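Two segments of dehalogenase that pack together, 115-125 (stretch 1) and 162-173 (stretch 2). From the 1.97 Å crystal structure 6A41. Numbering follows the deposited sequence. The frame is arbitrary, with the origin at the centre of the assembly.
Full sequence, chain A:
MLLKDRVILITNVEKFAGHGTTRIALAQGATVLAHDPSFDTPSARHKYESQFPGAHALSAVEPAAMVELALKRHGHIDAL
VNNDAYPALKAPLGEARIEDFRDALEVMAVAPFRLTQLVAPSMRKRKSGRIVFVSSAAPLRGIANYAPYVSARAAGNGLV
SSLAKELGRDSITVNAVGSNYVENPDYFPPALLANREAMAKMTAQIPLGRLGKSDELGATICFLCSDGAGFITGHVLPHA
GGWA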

# COMPACT_ATOMS: atom_id res chain seq x y z
N LEU A 115 -6.34 -12.13 -23.26
CA LEU A 115 -5.16 -12.87 -23.59
C LEU A 115 -4.82 -13.87 -22.50
O LEU A 115 -4.43 -15.00 -22.82
CB LEU A 115 -3.94 -12.05 -23.82
CG LEU A 115 -3.88 -11.47 -25.22
CD1 LEU A 115 -2.67 -10.57 -25.27
CD2 LEU A 115 -3.79 -12.44 -26.38
N THR A 116 -4.99 -13.48 -21.24
CA THR A 116 -4.75 -14.40 -20.13
C THR A 116 -5.71 -15.60 -20.16
O THR A 116 -5.27 -16.74 -19.96
CB THR A 116 -4.78 -13.69 -18.80
OG1 THR A 116 -3.90 -12.57 -18.83
CG2 THR A 116 -4.37 -14.55 -17.69
N GLN A 117 -6.98 -15.37 -20.50
CA GLN A 117 -7.97 -16.43 -20.62
C GLN A 117 -7.60 -17.47 -21.71
O GLN A 117 -7.78 -18.63 -21.54
CB GLN A 117 -9.30 -15.89 -21.11
CG GLN A 117 -10.08 -15.17 -20.09
CD GLN A 117 -11.47 -14.80 -20.70
OE1 GLN A 117 -11.48 -14.00 -21.64
NE2 GLN A 117 -12.56 -15.46 -20.25
N LEU A 118 -7.07 -16.96 -22.80
CA LEU A 118 -6.54 -17.76 -23.92
C LEU A 118 -5.27 -18.53 -23.59
O LEU A 118 -5.15 -19.68 -23.97
CB LEU A 118 -6.37 -16.85 -25.14
CG LEU A 118 -7.64 -16.38 -25.76
CD1 LEU A 118 -7.32 -15.22 -26.70
CD2 LEU A 118 -8.35 -17.51 -26.56
N VAL A 119 -4.35 -17.98 -22.80
CA VAL A 119 -3.02 -18.65 -22.58
C VAL A 119 -3.01 -19.55 -21.36
O VAL A 119 -2.30 -20.55 -21.35
CB VAL A 119 -1.90 -17.56 -22.41
CG1 VAL A 119 -0.55 -18.13 -22.06
CG2 VAL A 119 -1.64 -16.89 -23.76
N ALA A 120 -3.67 -19.10 -20.29
CA ALA A 120 -3.73 -19.82 -19.01
C ALA A 120 -4.07 -21.35 -19.07
O ALA A 120 -3.34 -22.14 -18.38
CB ALA A 120 -4.55 -19.08 -17.94
N PRO A 121 -5.02 -21.76 -19.90
CA PRO A 121 -5.37 -23.16 -19.87
C PRO A 121 -4.20 -24.11 -20.25
O PRO A 121 -4.06 -25.20 -19.65
CB PRO A 121 -6.49 -23.26 -20.92
CG PRO A 121 -7.10 -21.95 -20.94
CD PRO A 121 -6.03 -20.97 -20.63
N SER A 122 -3.37 -23.69 -21.18
CA SER A 122 -2.19 -24.49 -21.55
C SER A 122 -1.16 -24.61 -20.42
O SER A 122 -0.53 -25.65 -20.28
CB SER A 122 -1.50 -23.92 -22.80
OG SER A 122 -0.88 -22.64 -22.54
N MSE A 123 -1.04 -23.56 -19.62
CA MSE A 123 -0.14 -23.53 -18.45
C MSE A 123 -0.65 -24.41 -17.38
O MSE A 123 0.14 -25.08 -16.69
CB MSE A 123 0.03 -22.11 -17.90
CG MSE A 123 0.55 -21.20 -18.99
SE MSE A 123 0.84 -19.40 -18.23
CE MSE A 123 2.10 -18.73 -19.55
N ARG A 124 -1.98 -24.42 -17.17
CA ARG A 124 -2.52 -25.19 -16.09
C ARG A 124 -2.25 -26.70 -16.26
O ARG A 124 -1.94 -27.41 -15.28
CB ARG A 124 -4.00 -24.94 -15.89
CG ARG A 124 -4.34 -23.49 -15.46
CD ARG A 124 -5.82 -23.62 -15.08
NE ARG A 124 -6.56 -22.54 -14.54
CZ ARG A 124 -6.72 -22.33 -13.26
NH1 ARG A 124 -6.08 -23.02 -12.36
NH2 ARG A 124 -7.44 -21.32 -12.91
N LYS A 125 -2.37 -27.12 -17.50
CA LYS A 125 -2.19 -28.50 -17.86
C LYS A 125 -0.75 -28.83 -17.55
O LYS A 125 -0.53 -29.94 -17.19
CB LYS A 125 -2.42 -28.66 -19.37
CG LYS A 125 -3.86 -28.71 -19.91
CD LYS A 125 -4.57 -29.91 -19.36
CE LYS A 125 -5.74 -30.24 -20.25
NZ LYS A 125 -6.47 -31.43 -19.73
N SER A 162 -5.94 -11.16 -7.76
CA SER A 162 -7.10 -12.14 -7.96
C SER A 162 -6.69 -13.27 -8.89
O SER A 162 -6.94 -14.45 -8.59
CB SER A 162 -8.36 -11.41 -8.52
OG SER A 162 -8.75 -10.43 -7.63
N LEU A 163 -6.03 -12.92 -10.00
CA LEU A 163 -5.56 -14.00 -10.87
C LEU A 163 -4.46 -14.82 -10.23
O LEU A 163 -4.38 -16.03 -10.43
CB LEU A 163 -5.11 -13.44 -12.17
CG LEU A 163 -6.23 -12.87 -13.08
CD1 LEU A 163 -5.74 -12.36 -14.37
CD2 LEU A 163 -7.30 -13.92 -13.27
N ALA A 164 -3.62 -14.16 -9.42
CA ALA A 164 -2.58 -14.90 -8.74
C ALA A 164 -3.20 -15.98 -7.83
O ALA A 164 -2.73 -17.11 -7.77
CB ALA A 164 -1.65 -13.96 -7.90
N LYS A 165 -4.22 -15.59 -7.13
CA LYS A 165 -4.88 -16.55 -6.29
C LYS A 165 -5.51 -17.66 -7.06
O LYS A 165 -5.50 -18.81 -6.62
CB LYS A 165 -5.85 -15.89 -5.31
CG LYS A 165 -5.14 -15.04 -4.26
CD LYS A 165 -6.11 -14.32 -3.34
CE LYS A 165 -5.42 -13.67 -2.17
NZ LYS A 165 -6.43 -12.99 -1.35
N GLU A 166 -6.09 -17.31 -8.17
CA GLU A 166 -6.84 -18.28 -8.96
C GLU A 166 -5.92 -19.32 -9.67
O GLU A 166 -6.23 -20.54 -9.75
CB GLU A 166 -7.64 -17.41 -9.98
CG GLU A 166 -8.41 -18.20 -11.00
CD GLU A 166 -9.46 -17.40 -11.80
OE1 GLU A 166 -9.95 -16.28 -11.39
OE2 GLU A 166 -9.84 -18.02 -12.82
N LEU A 167 -4.72 -18.90 -10.07
CA LEU A 167 -3.79 -19.75 -10.78
C LEU A 167 -2.64 -20.30 -9.94
O LEU A 167 -1.92 -21.22 -10.40
CB LEU A 167 -3.16 -18.92 -11.90
CG LEU A 167 -4.10 -18.47 -13.00
CD1 LEU A 167 -3.50 -17.52 -13.96
CD2 LEU A 167 -4.56 -19.68 -13.77
N GLY A 168 -2.53 -19.87 -8.67
CA GLY A 168 -1.36 -20.21 -7.81
C GLY A 168 -1.26 -21.67 -7.44
O GLY A 168 -0.12 -22.21 -7.30
N ARG A 169 -2.39 -22.34 -7.33
CA ARG A 169 -2.31 -23.74 -7.01
C ARG A 169 -1.74 -24.60 -8.17
O ARG A 169 -1.26 -25.76 -7.95
CB ARG A 169 -3.64 -24.27 -6.52
CG ARG A 169 -4.07 -23.72 -5.12
CD ARG A 169 -2.93 -23.76 -4.05
NE ARG A 169 -3.59 -23.59 -2.74
CZ ARG A 169 -3.15 -22.86 -1.75
NH1 ARG A 169 -2.07 -22.20 -1.93
NH2 ARG A 169 -3.79 -22.70 -0.64
N ASP A 170 -1.81 -24.07 -9.36
CA ASP A 170 -1.16 -24.69 -10.51
C ASP A 170 0.27 -24.21 -10.76
O ASP A 170 0.82 -24.42 -11.83
CB ASP A 170 -2.03 -24.46 -11.70
CG ASP A 170 -3.27 -25.43 -11.73
OD1 ASP A 170 -3.29 -26.40 -10.92
OD2 ASP A 170 -4.15 -25.19 -12.57
N SER A 171 0.84 -23.55 -9.74
CA SER A 171 2.13 -23.01 -9.71
C SER A 171 2.39 -21.89 -10.74
O SER A 171 3.53 -21.50 -10.93
CB SER A 171 3.23 -24.07 -9.82
OG SER A 171 3.02 -25.12 -8.90
N ILE A 172 1.41 -21.26 -11.27
CA ILE A 172 1.66 -20.22 -12.20
C ILE A 172 1.67 -18.93 -11.42
O ILE A 172 0.76 -18.67 -10.60
CB ILE A 172 0.46 -20.22 -13.16
CG1 ILE A 172 0.47 -21.52 -13.98
CG2 ILE A 172 0.41 -18.99 -14.05
CD1 ILE A 172 -0.89 -21.76 -14.53
N THR A 173 2.67 -18.08 -11.64
CA THR A 173 2.67 -16.77 -10.94
C THR A 173 2.08 -15.68 -11.84
O THR A 173 2.11 -15.78 -13.05
CB THR A 173 4.06 -16.32 -10.48
OG1 THR A 173 4.87 -15.95 -11.60
CG2 THR A 173 4.74 -17.37 -9.63

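Helix 115-125 runs beside helix 162-167 and the turn after it, their axes 12.7 Å apart at closest and 28° from parallel; at that spacing side chains make the contact, which buries 412 Å² in all. Along stretch 1 the touching residues are Thr116, Ala120, Met123 and Arg124, three or four apart until the last pair, so they line one side of the helix. Thr116 points toward stretch 2 and sets its methyl CG2 4.2 Å from Leu163 CD1; its hydroxyl OG1 is hydrogen-bonded elsewhere in the structure, so a polar residue is accommodated in a buried site. One turn on, Ala120 offers only a methyl, and its CB lies 4.2 Å from Leu167 CD2, a small apolar group against a leucine tip. Pro121 points away and is exposed; its ring nitrogen has no hydrogen to give to the turn before, and the helix is kinked here. Met123, a selenomethionine, starts toward stretch 2, with CB 3.5 Å from Ile172 CD1, but the end of its side chain leads away. Arg124 contributes the largest covered area. Its CA-to-CB bond points sideways, yet the extended chain (chi2 and chi3 both t) carries the guanidinium to stretch 2. There NH1 donates to Asp170 OD2 at 2.9 Å with an N-H...O angle of 162°, a well-aligned salt bridge, while NH2 makes a weak hydrogen bond to Glu166 O at 3.5 Å. Both acceptors lie at the guanidinium edge, near its plane, leaving one face to Leu167 CD2, which is 3.4 Å from NH2. Glu166 adds a nearby opposite charge, its OE2 4.1 Å from Arg124 NH2, beyond salt-bridge range. The arginine's aliphatic part is used as well: CG lies 4.0 Å from Ile172 CD1. Lys125 points away, exposed, and takes no part in the contact.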